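Local coordinates for protein Tubulin/ftsz, gtpase (Methanosaeta thermophila, PDB 3ZID) that binds GTP, probably hydrolyses it, and as a tubulin-like cytoskeletal protein is thought to take part in controlling archaeal cell shape, at residues V142-E147 / I151-A156; F158-M163 / V329-K334; L259-N264 / E323-L328. All blocks are in the same frame, centred on the assembly; numbering follows the deposited sequence.

How the interactions relate
Two of the three contacts use the long helix 326-369, and interactions 1 and 2 share helix 150-165. Interaction 1 joins the end of strand 136-143 to helix 150-165 beside the GDP; interaction 2, its centre about 9 Å away, sets that helix against helix 326-369; interaction 3, about 13 Å from interaction 2 and 16 Å from interaction 1 between centres, joins the start of helix 326-369 to a loop leading into the mixed sheet. Interaction 1 closes first, and interaction 3 is nested within the loop that interaction 2 closes. Leu-143, Leu-160 and Leu-328 touch across all three, so apolar packing runs from the strand beside the nucleotide through both helices to the loop at the mixed sheet.

Interaction 1 (V142-E147 / I151-A156); sequences VLPFRE and IYLQNA. With GDP (guanosine-5'-diphosphate), chain C.
The carbonyl oxygen of Tyr-152, which lies near the ring of Pro-144, is gripped by two donors: the backbone nitrogen of Ala-156, one helical turn on, with N to O of Tyr-152 at 3.0 Å, and the hydroxyl of Ser-113. The side-chain packing between the segments is apolar. CG of Pro-144 meets CD2 of Leu-153 at 3.9 Å, the two side chains crossing obliquely, while CD of the same ring rests on the methyl of Ala-156, 4.0 Å from its CB. Alanine suits that place because a compact proline ring can come right up to the helix over so small a residue. In Leu-153, CG lies anti to the carbonyl carbon (chi1 -57°), and a CB that does not point straight at the loop still delivers its CD2 methyl to it, 4.2 Å from the backbone O of Arg-146. These segments flank and partly form the strand-to-helix connection of the beta-alpha-beta unit made by strand 136-143, helix 150-165 and strand 172-175, in the Rossmann-like GTPase domain of the tubulin/FtsZ family. At the tip of the strand the chain passes the nucleotide. CG1 of Val-142 lies 3.9 Å from N2 of the guanine, CA of Pro-144 is 3.6 Å from O3' of the ribose, and CE2 of Phe-145 approaches O2' at 3.6 Å. The Tyr-152 ring turns one face to the sugar, with C3' of GDP 4.2 Å above its plane and displaced toward the rim. A second-shell bond belongs here too: the backbone N of Phe-145 donates to OE1 of Glu-148, whose OE2 is hydrogen-bonded to GDP, an arrangement consistent with the loop backbone helping to position that carboxylate.

Interaction 2 (F158-M163 / V329-K334); sequences FCLREM and VELYEK
Apolar packing between Leu-160 and Leu-331 joins the two helices: CD1 of Leu-160 and CD2 of Leu-331 meet at 4.1 Å, with the side chains crossing at about a right angle. The CB of Leu-331 already points toward helix 150-165, and CG, anti to the backbone N (chi1 169°), carries CD2 on to the contact; the branched leucine still has CD1 to pack on Leu-153. The spacing calls for reach, since the axes of the short segments come no closer than 11.8 Å, with 131° between their N-to-C directions, slightly nearer perpendicular than antiparallel. Here helix 150-165 of the GTPase domain meets the long helix 326-369 that follows the mixed sheet.

Tyr-332 makes the other side-chain contact, chiefly through its hydroxyl oxygen and ring edge. Its OH comes within 3.2 Å of CG of Arg-161 and 3.6 Å of CB of Leu-160, and CD of Arg-161 lies at the ring edge, near the ring plane. Thus the aliphatic part of the arginine does the touching; its chain bends at chi3, and the guanidinium is inclined 33° to the ring plane. Arginine serves here as a long hydrocarbon arm whose charged end can stay at the surface.

Among polar interactions, the Tyr-332 hydroxyl makes a weak hydrogen bond to the backbone O of Ala-157, one turn back from Arg-161. Within helix 326-369, NZ of Lys-334 forms a salt bridge to OE2 of Glu-330, four residues earlier, at 2.7 Å, met from above the carboxylate plane.

Interaction 3 (L259-N264 / E323-L328); sequences LLYPAN and ERAPGL
Tyr-261 and Leu-328 meet where the loop before strand 270-279 runs up against the first turn of helix 326-369, and the tyrosine gives this contact most of its buried surface. With CG anti to its own backbone N (chi1 171°), its ring extends from the loop to the helix end. OH lies 3.5 Å from CG of Leu-328, and CE2 is 4.2 Å from CD2 of the same leucine, the two side chains passing at a slant. One face of the ring is covered by CD of Pro-262, 3.6 Å above the plane and toward the rim; that proline is the centre of an inverse gamma turn, closed by the bond from Ala-263 N to Tyr-261 O at 2.7 Å. Leu-173 and Asp-175 of strand 172-175, Thr-233 and Leu-322 also touch the tyrosine, which thus sits between the edge of the parallel sheet and the mixed sheet of the tubulin/FtsZ fold.

Gly-327 suits its place because OH of Tyr-261 comes to 3.4 Å from its CA, and a side chain would point at this hydroxyl and collide with it. A water bridges the same pair, 2.8 Å from OH of Tyr-261 and accepting from N of Gly-327. A phenylalanine in place of Tyr-261 would probably leave this water without one of its mates and open a gap beside Gly-327. Ala-325, at the N-cap position, has no side-chain group to cap with; the water accepts from the first-turn amide of Gly-327, where the positive end of the helix dipole is likely to favour it.

Interaction 1 (V142-E147 / I151-A156)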
loop_
_atom_site.group_PDB
_atom_site.type_symbol
_atom_site.label_atom_id
_atom_site.label_comp_id
_atom_site.label_asym_id
_atom_site.label_seq_id
_atom_site.Cartn_x
_atom_site.Cartn_y
_atom_site.Cartn_z
ATOM N N VAL A 142 0.847 1.794 -2.569
ATOM C CA VAL A 142 1.739 1.156 -3.537
ATOM C C VAL A 142 2.717 2.155 -4.181
ATOM O O VAL A 142 2.290 3.123 -4.809
ATOM C CB VAL A 142 0.943 0.441 -4.629
ATOM C CG1 VAL A 142 1.878 -0.154 -5.651
ATOM C CG2 VAL A 142 0.012 -0.638 -4.003
ATOM N N LEU A 143 4.017 1.920 -3.999
ATOM C CA LEU A 143 5.072 2.829 -4.484
ATOM C C LEU A 143 5.452 2.543 -5.919
ATOM O O LEU A 143 5.357 1.394 -6.353
ATOM C CB LEU A 143 6.330 2.690 -3.620
ATOM C CG LEU A 143 6.072 2.752 -2.123
ATOM C CD1 LEU A 143 7.354 2.520 -1.358
ATOM C CD2 LEU A 143 5.442 4.086 -1.762
ATOM N N PRO A 144 5.928 3.570 -6.655
ATOM C CA PRO A 144 6.223 3.421 -8.083
ATOM C C PRO A 144 7.445 2.558 -8.370
ATOM O O PRO A 144 8.244 2.305 -7.476
ATOM C CB PRO A 144 6.479 4.869 -8.547
ATOM C CG PRO A 144 6.970 5.564 -7.333
ATOM C CD PRO A 144 6.208 4.939 -6.181
ATOM N N PHE A 145 7.551 2.064 -9.601
ATOM C CA PHE A 145 8.814 1.512 -10.101
ATOM C C PHE A 145 9.859 2.624 -10.103
ATOM O O PHE A 145 9.524 3.765 -10.354
ATOM C CB PHE A 145 8.655 0.990 -11.519
ATOM C CG PHE A 145 7.722 -0.158 -11.641
ATOM C CD1 PHE A 145 8.024 -1.376 -11.063
ATOM C CD2 PHE A 145 6.538 -0.025 -12.363
ATOM C CE1 PHE A 145 7.165 -2.448 -11.186
ATOM C CE2 PHE A 145 5.677 -1.088 -12.503
ATOM C CZ PHE A 145 5.990 -2.311 -11.907
ATOM N N ARG A 146 11.104 2.289 -9.784
ATOM C CA ARG A 146 12.210 3.256 -9.710
ATOM C C ARG A 146 12.340 4.157 -10.939
ATOM O O ARG A 146 12.483 5.380 -10.822
ATOM C CB ARG A 146 13.517 2.493 -9.471
ATOM C CG ARG A 146 14.804 3.315 -9.424
ATOM C CD ARG A 146 15.936 2.360 -9.069
ATOM N NE ARG A 146 15.854 2.011 -7.650
ATOM C CZ ARG A 146 16.318 0.887 -7.110
ATOM N NH1 ARG A 146 16.871 -0.044 -7.874
ATOM N NH2 ARG A 146 16.192 0.677 -5.807
ATOM N N GLU A 147 12.273 3.557 -12.119
ATOM C CA GLU A 147 12.468 4.327 -13.331
ATOM C C GLU A 147 11.144 4.627 -14.009
ATOM O O GLU A 147 11.076 4.793 -15.223
ATOM C CB GLU A 147 13.449 3.637 -14.283
ATOM C CG GLU A 147 14.900 3.686 -13.802
ATOM C CD GLU A 147 15.807 2.730 -14.561
ATOM O OE1 GLU A 147 15.317 2.049 -15.487
ATOM O OE2 GLU A 147 17.009 2.651 -14.222
ATOM N N ILE A 151 6.650 12.565 -13.113
ATOM C CA ILE A 151 5.349 12.832 -12.519
ATOM C C ILE A 151 4.979 11.782 -11.481
ATOM O O ILE A 151 4.456 12.099 -10.415
ATOM C CB ILE A 151 4.247 12.913 -13.588
ATOM C CG1 ILE A 151 4.439 14.184 -14.408
ATOM C CG2 ILE A 151 2.875 12.988 -12.941
ATOM C CD1 ILE A 151 4.396 15.461 -13.561
ATOM N N TYR A 152 5.254 10.531 -11.806
ATOM C CA TYR A 152 4.987 9.439 -10.887
ATOM C C TYR A 152 5.752 9.638 -9.571
ATOM O O TYR A 152 5.183 9.493 -8.476
ATOM C CB TYR A 152 5.340 8.112 -11.552
ATOM C CG TYR A 152 4.244 7.606 -12.468
ATOM C CD1 TYR A 152 3.012 8.256 -12.540
ATOM C CD2 TYR A 152 4.449 6.506 -13.290
ATOM C CE1 TYR A 152 2.002 7.800 -13.385
ATOM C CE2 TYR A 152 3.448 6.045 -14.141
ATOM C CZ TYR A 152 2.230 6.700 -14.185
ATOM O OH TYR A 152 1.241 6.241 -15.030
ATOM N N LEU A 153 7.029 9.994 -9.677
ATOM C CA LEU A 153 7.841 10.205 -8.482
ATOM C C LEU A 153 7.383 11.407 -7.669
ATOM O O LEU A 153 7.369 11.366 -6.441
ATOM C CB LEU A 153 9.319 10.330 -8.826
ATOM C CG LEU A 153 9.939 9.162 -9.580
ATOM C CD1 LEU A 153 11.409 9.445 -9.848
ATOM C CD2 LEU A 153 9.773 7.887 -8.776
ATOM N N GLN A 154 7.015 12.477 -8.358
ATOM C CA GLN A 154 6.547 13.680 -7.687
ATOM C C GLN A 154 5.243 13.467 -6.962
ATOM O O GLN A 154 5.078 13.911 -5.834
ATOM C CB GLN A 154 6.346 14.821 -8.676
ATOM C CG GLN A 154 7.568 15.317 -9.383
ATOM C CD GLN A 154 7.209 16.440 -10.326
ATOM O OE1 GLN A 154 6.062 16.897 -10.345
ATOM N NE2 GLN A 154 8.172 16.878 -11.132
ATOM N N ASN A 155 4.314 12.805 -7.641
ATOM C CA ASN A 155 3.022 12.485 -7.081
ATOM C C ASN A 155 3.210 11.641 -5.834
ATOM O O ASN A 155 2.530 11.842 -4.822
ATOM C CB ASN A 155 2.192 11.708 -8.102
ATOM C CG ASN A 155 1.612 12.595 -9.182
ATOM O OD1 ASN A 155 1.630 13.816 -9.065
ATOM N ND2 ASN A 155 1.067 11.978 -10.232
ATOM N N ALA A 156 4.128 10.673 -5.931
ATOM C CA ALA A 156 4.404 9.761 -4.819
ATOM C C ALA A 156 4.818 10.521 -3.571
ATOM O O ALA A 156 4.261 10.326 -2.496
ATOM C CB ALA A 156 5.476 8.772 -5.210
HETATM P PB GDP C . -4.706 6.212 -11.046
HETATM O O1B GDP C . -4.825 6.252 -9.533
HETATM O O2B GDP C . -5.773 5.304 -11.625
HETATM O O3B GDP C . -4.870 7.627 -11.574
HETATM O O3A GDP C . -3.234 5.725 -11.458
HETATM P PA GDP C . -2.668 4.262 -11.116
HETATM O O1A GDP C . -2.565 3.434 -12.349
HETATM O O2A GDP C . -3.427 3.560 -10.012
HETATM O "O5'" GDP C . -1.240 4.674 -10.548
HETATM C "C5'" GDP C . -0.081 4.356 -11.303
HETATM C "C4'" GDP C . 0.923 3.714 -10.357
HETATM O "O4'" GDP C . 0.372 2.477 -9.903
HETATM C "C3'" GDP C . 2.178 3.389 -11.121
HETATM O "O3'" GDP C . 3.241 3.383 -10.170
HETATM C "C2'" GDP C . 1.902 1.995 -11.615
HETATM O "O2'" GDP C . 3.130 1.301 -11.801
HETATM C "C1'" GDP C . 1.127 1.396 -10.459
HETATM N N9 GDP C . 0.136 0.385 -10.828
HETATM C C8 GDP C . -0.851 0.499 -11.739
HETATM N N7 GDP C . -1.610 -0.624 -11.755
HETATM C C5 GDP C . -1.092 -1.463 -10.834
HETATM C C6 GDP C . -1.412 -2.799 -10.323
HETATM O O6 GDP C . -2.356 -3.441 -10.801
HETATM N N1 GDP C . -0.645 -3.300 -9.356
HETATM C C2 GDP C . 0.393 -2.632 -8.838
HETATM N N2 GDP C . 1.117 -3.229 -7.867
HETATM N N3 GDP C . 0.761 -1.392 -9.244
HETATM C C4 GDP C . 0.049 -0.782 -10.216
#

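Interaction 2 (F158-M163 / V329-K334)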
loop_
_atom_site.group_PDB
_atom_site.type_symbol
_atom_site.label_atom_id
_atom_site.label_comp_id
_atom_site.label_asym_id
_atom_site.label_seq_id
_atom_site.Cartn_x
_atom_site.Cartn_y
_atom_site.Cartn_z
ATOM N N PHE A 158 4.391 13.708 -2.666
ATOM C CA PHE A 158 3.320 14.501 -2.058
ATOM C C PHE A 158 2.168 13.674 -1.499
ATOM O O PHE A 158 1.511 14.077 -0.527
ATOM C CB PHE A 158 2.804 15.548 -3.025
ATOM C CG PHE A 158 3.821 16.594 -3.340
ATOM C CD1 PHE A 158 4.257 17.468 -2.354
ATOM C CD2 PHE A 158 4.319 16.718 -4.617
ATOM C CE1 PHE A 158 5.198 18.437 -2.639
ATOM C CE2 PHE A 158 5.249 17.695 -4.915
ATOM C CZ PHE A 158 5.684 18.557 -3.925
ATOM N N CYS A 159 1.890 12.547 -2.140
ATOM C CA CYS A 159 0.834 11.670 -1.644
ATOM C C CYS A 159 1.207 11.098 -0.287
ATOM O O CYS A 159 0.397 11.100 0.650
ATOM C CB CYS A 159 0.572 10.527 -2.617
ATOM S SG CYS A 159 -0.678 9.374 -1.994
ATOM N N LEU A 160 2.431 10.591 -0.178
ATOM C CA LEU A 160 2.896 10.022 1.091
ATOM C C LEU A 160 2.839 11.051 2.225
ATOM O O LEU A 160 2.494 10.721 3.371
ATOM C CB LEU A 160 4.302 9.433 0.947
ATOM C CG LEU A 160 4.379 8.118 0.159
ATOM C CD1 LEU A 160 5.825 7.798 -0.237
ATOM C CD2 LEU A 160 3.753 6.971 0.975
ATOM N N ARG A 161 3.178 12.300 1.903
ATOM C CA ARG A 161 3.061 13.377 2.881
ATOM C C ARG A 161 1.635 13.558 3.367
ATOM O O ARG A 161 1.399 13.622 4.574
ATOM C CB ARG A 161 3.601 14.700 2.326
ATOM C CG ARG A 161 5.113 14.753 2.283
ATOM C CD ARG A 161 5.638 15.929 1.459
ATOM N NE ARG A 161 5.339 17.227 2.060
ATOM C CZ ARG A 161 5.903 18.365 1.672
ATOM N NH1 ARG A 161 6.799 18.356 0.698
ATOM N NH2 ARG A 161 5.583 19.505 2.263
ATOM N N GLU A 162 0.682 13.619 2.444
ATOM C CA GLU A 162 -0.716 13.770 2.845
ATOM C C GLU A 162 -1.251 12.607 3.674
ATOM O O GLU A 162 -2.060 12.823 4.577
ATOM C CB GLU A 162 -1.619 13.983 1.634
ATOM C CG GLU A 162 -1.453 15.325 0.972
ATOM C CD GLU A 162 -2.202 15.411 -0.338
ATOM O OE1 GLU A 162 -3.007 14.499 -0.628
ATOM O OE2 GLU A 162 -2.004 16.403 -1.062
ATOM N N MET A 163 -0.799 11.389 3.365
ATOM C CA MET A 163 -1.210 10.182 4.091
ATOM C C MET A 163 -0.835 10.272 5.564
ATOM O O MET A 163 -1.647 10.007 6.442
ATOM C CB MET A 163 -0.542 8.934 3.493
ATOM C CG MET A 163 -1.209 8.334 2.257
ATOM S SD MET A 163 -2.948 7.906 2.488
ATOM C CE MET A 163 -3.187 6.948 1.013
ATOM N N VAL A 329 13.394 7.733 1.703
ATOM C CA VAL A 329 14.199 8.949 1.542
ATOM C C VAL A 329 14.798 8.994 0.133
ATOM O O VAL A 329 14.750 10.024 -0.556
ATOM C CB VAL A 329 15.285 9.059 2.627
ATOM C CG1 VAL A 329 16.212 10.265 2.360
ATOM C CG2 VAL A 329 14.628 9.175 4.000
ATOM N N GLU A 330 15.286 7.840 -0.311
ATOM C CA GLU A 330 15.809 7.665 -1.660
ATOM C C GLU A 330 14.766 8.075 -2.698
ATOM O O GLU A 330 15.086 8.753 -3.678
ATOM C CB GLU A 330 16.237 6.204 -1.849
ATOM C CG GLU A 330 16.742 5.809 -3.233
ATOM C CD GLU A 330 16.915 4.289 -3.381
ATOM O OE1 GLU A 330 16.523 3.544 -2.453
ATOM O OE2 GLU A 330 17.421 3.836 -4.435
ATOM N N LEU A 331 13.517 7.664 -2.474
ATOM C CA LEU A 331 12.403 8.002 -3.365
ATOM C C LEU A 331 12.187 9.514 -3.412
ATOM O O LEU A 331 11.971 10.097 -4.483
ATOM C CB LEU A 331 11.131 7.282 -2.916
ATOM C CG LEU A 331 9.814 7.702 -3.557
ATOM C CD1 LEU A 331 9.912 7.520 -5.058
ATOM C CD2 LEU A 331 8.696 6.845 -3.028
ATOM N N TYR A 332 12.219 10.143 -2.243
ATOM C CA TYR A 332 12.046 11.593 -2.150
ATOM C C TYR A 332 13.121 12.363 -2.917
ATOM O O TYR A 332 12.821 13.296 -3.660
ATOM C CB TYR A 332 12.024 12.027 -0.686
ATOM C CG TYR A 332 10.623 12.064 -0.148
ATOM C CD1 TYR A 332 10.011 10.908 0.316
ATOM C CD2 TYR A 332 9.894 13.250 -0.138
ATOM C CE1 TYR A 332 8.723 10.929 0.791
ATOM C CE2 TYR A 332 8.602 13.285 0.338
ATOM C CZ TYR A 332 8.020 12.116 0.799
ATOM O OH TYR A 332 6.731 12.129 1.275
ATOM N N GLU A 333 14.369 11.957 -2.728
ATOM C CA GLU A 333 15.500 12.576 -3.395
ATOM C C GLU A 333 15.377 12.443 -4.913
ATOM O O GLU A 333 15.665 13.385 -5.653
ATOM C CB GLU A 333 16.806 11.942 -2.901
ATOM C CG GLU A 333 17.148 12.227 -1.441
ATOM C CD GLU A 333 18.408 11.497 -0.972
ATOM O OE1 GLU A 333 18.933 10.652 -1.734
ATOM O OE2 GLU A 333 18.857 11.740 0.171
ATOM N N LYS A 334 14.883 11.300 -5.387
ATOM C CA LYS A 334 14.705 11.122 -6.832
ATOM C C LYS A 334 13.601 12.022 -7.384
ATOM O O LYS A 334 13.721 12.554 -8.491
ATOM C CB LYS A 334 14.478 9.646 -7.174
ATOM C CG LYS A 334 15.736 8.816 -6.921
ATOM C CD LYS A 334 15.510 7.318 -7.034
ATOM C CE LYS A 334 16.815 6.548 -6.815
ATOM N NZ LYS A 334 16.581 5.078 -6.719
#

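Interaction 3 (L259-N264 / E323-L328)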
loop_
_atom_site.group_PDB
_atom_site.type_symbol
_atom_site.label_atom_id
_atom_site.label_comp_id
_atom_site.label_asym_id
_atom_site.label_seq_id
_atom_site.Cartn_x
_atom_site.Cartn_y
_atom_site.Cartn_z
ATOM N N LEU A 259 9.049 -9.540 2.607
ATOM C CA LEU A 259 8.309 -8.301 2.852
ATOM C C LEU A 259 7.753 -7.652 1.567
ATOM O O LEU A 259 8.267 -7.893 0.485
ATOM C CB LEU A 259 9.209 -7.303 3.575
ATOM C CG LEU A 259 9.781 -7.796 4.910
ATOM C CD1 LEU A 259 10.776 -6.778 5.446
ATOM C CD2 LEU A 259 8.697 -8.087 5.926
ATOM N N LEU A 260 6.711 -6.827 1.685
ATOM C CA LEU A 260 6.167 -6.113 0.526
ATOM C C LEU A 260 6.988 -4.837 0.236
ATOM O O LEU A 260 6.930 -4.254 -0.860
ATOM C CB LEU A 260 4.702 -5.759 0.760
ATOM C CG LEU A 260 3.719 -6.927 0.834
ATOM C CD1 LEU A 260 2.361 -6.395 1.189
ATOM C CD2 LEU A 260 3.656 -7.666 -0.500
ATOM N N TYR A 261 7.780 -4.448 1.226
ATOM C CA TYR A 261 8.647 -3.299 1.169
ATOM C C TYR A 261 9.940 -3.766 1.837
ATOM O O TYR A 261 9.887 -4.319 2.920
ATOM C CB TYR A 261 8.006 -2.127 1.933
ATOM C CG TYR A 261 8.928 -0.926 2.118
ATOM C CD1 TYR A 261 9.770 -0.834 3.220
ATOM C CD2 TYR A 261 8.961 0.108 1.182
ATOM C CE1 TYR A 261 10.612 0.259 3.388
ATOM C CE2 TYR A 261 9.799 1.200 1.344
ATOM C CZ TYR A 261 10.617 1.270 2.444
ATOM O OH TYR A 261 11.450 2.347 2.595
ATOM N N PRO A 262 11.102 -3.519 1.205
ATOM C CA PRO A 262 12.382 -4.081 1.667
ATOM C C PRO A 262 12.965 -3.435 2.925
ATOM O O PRO A 262 14.085 -2.920 2.876
ATOM C CB PRO A 262 13.327 -3.818 0.488
ATOM C CG PRO A 262 12.777 -2.608 -0.171
ATOM C CD PRO A 262 11.265 -2.713 -0.020
ATOM N N ALA A 263 12.240 -3.480 4.038
ATOM C CA ALA A 263 12.796 -3.043 5.319
ATOM C C ALA A 263 13.869 -4.032 5.789
ATOM O O ALA A 263 13.795 -5.232 5.526
ATOM C CB ALA A 263 11.713 -2.897 6.360
ATOM N N ASN A 264 14.902 -3.514 6.435
ATOM C CA ASN A 264 15.972 -4.360 6.953
ATOM C C ASN A 264 15.808 -4.536 8.451
ATOM O O ASN A 264 16.239 -3.682 9.230
ATOM C CB ASN A 264 17.352 -3.771 6.632
ATOM C CG ASN A 264 18.503 -4.735 6.947
ATOM O OD1 ASN A 264 18.402 -5.602 7.819
ATOM N ND2 ASN A 264 19.607 -4.567 6.237
ATOM N N GLU A 323 10.763 2.212 12.249
ATOM C CA GLU A 323 11.372 3.360 12.925
ATOM C C GLU A 323 12.081 4.248 11.904
ATOM O O GLU A 323 12.086 5.464 12.026
ATOM C CB GLU A 323 12.397 2.906 13.975
ATOM C CG GLU A 323 11.808 2.138 15.149
ATOM C CD GLU A 323 10.869 2.975 16.010
ATOM O OE1 GLU A 323 11.214 4.129 16.336
ATOM O OE2 GLU A 323 9.780 2.474 16.356
ATOM N N ARG A 324 12.710 3.612 10.918
ATOM C CA ARG A 324 13.463 4.295 9.872
ATOM C C ARG A 324 13.082 3.722 8.505
ATOM O O ARG A 324 12.728 2.542 8.390
ATOM C CB ARG A 324 14.966 4.118 10.124
ATOM C CG ARG A 324 15.363 4.500 11.535
ATOM C CD ARG A 324 16.829 4.330 11.793
ATOM N NE ARG A 324 17.165 3.010 12.309
ATOM C CZ ARG A 324 17.835 2.103 11.609
ATOM N NH1 ARG A 324 18.219 2.374 10.365
ATOM N NH2 ARG A 324 18.122 0.935 12.147
ATOM N N ALA A 325 13.140 4.558 7.471
ATOM C CA ALA A 325 12.813 4.122 6.122
ATOM C C ALA A 325 13.722 4.760 5.078
ATOM O O ALA A 325 13.264 5.595 4.300
ATOM C CB ALA A 325 11.380 4.473 5.806
ATOM N N PRO A 326 15.003 4.362 5.038
ATOM C CA PRO A 326 15.929 4.984 4.077
ATOM C C PRO A 326 15.469 4.824 2.628
ATOM O O PRO A 326 15.753 5.690 1.805
ATOM C CB PRO A 326 17.256 4.261 4.338
ATOM C CG PRO A 326 16.872 2.986 5.078
ATOM C CD PRO A 326 15.670 3.358 5.885
ATOM N N GLY A 327 14.754 3.747 2.321
ATOM C CA GLY A 327 14.243 3.531 0.975
ATOM C C GLY A 327 13.294 4.632 0.505
ATOM O O GLY A 327 13.289 5.013 -0.673
ATOM N N LEU A 328 12.463 5.117 1.421
ATOM C CA LEU A 328 11.560 6.234 1.139
ATOM C C LEU A 328 12.316 7.548 0.951
ATOM O O LEU A 328 11.920 8.392 0.148
ATOM C CB LEU A 328 10.517 6.372 2.253
ATOM C CG LEU A 328 9.460 5.263 2.291
ATOM C CD1 LEU A 328 8.513 5.496 3.433
ATOM C CD2 LEU A 328 8.694 5.188 0.988
HETATM O O HOH W 1 13.747 1.405 3.946
#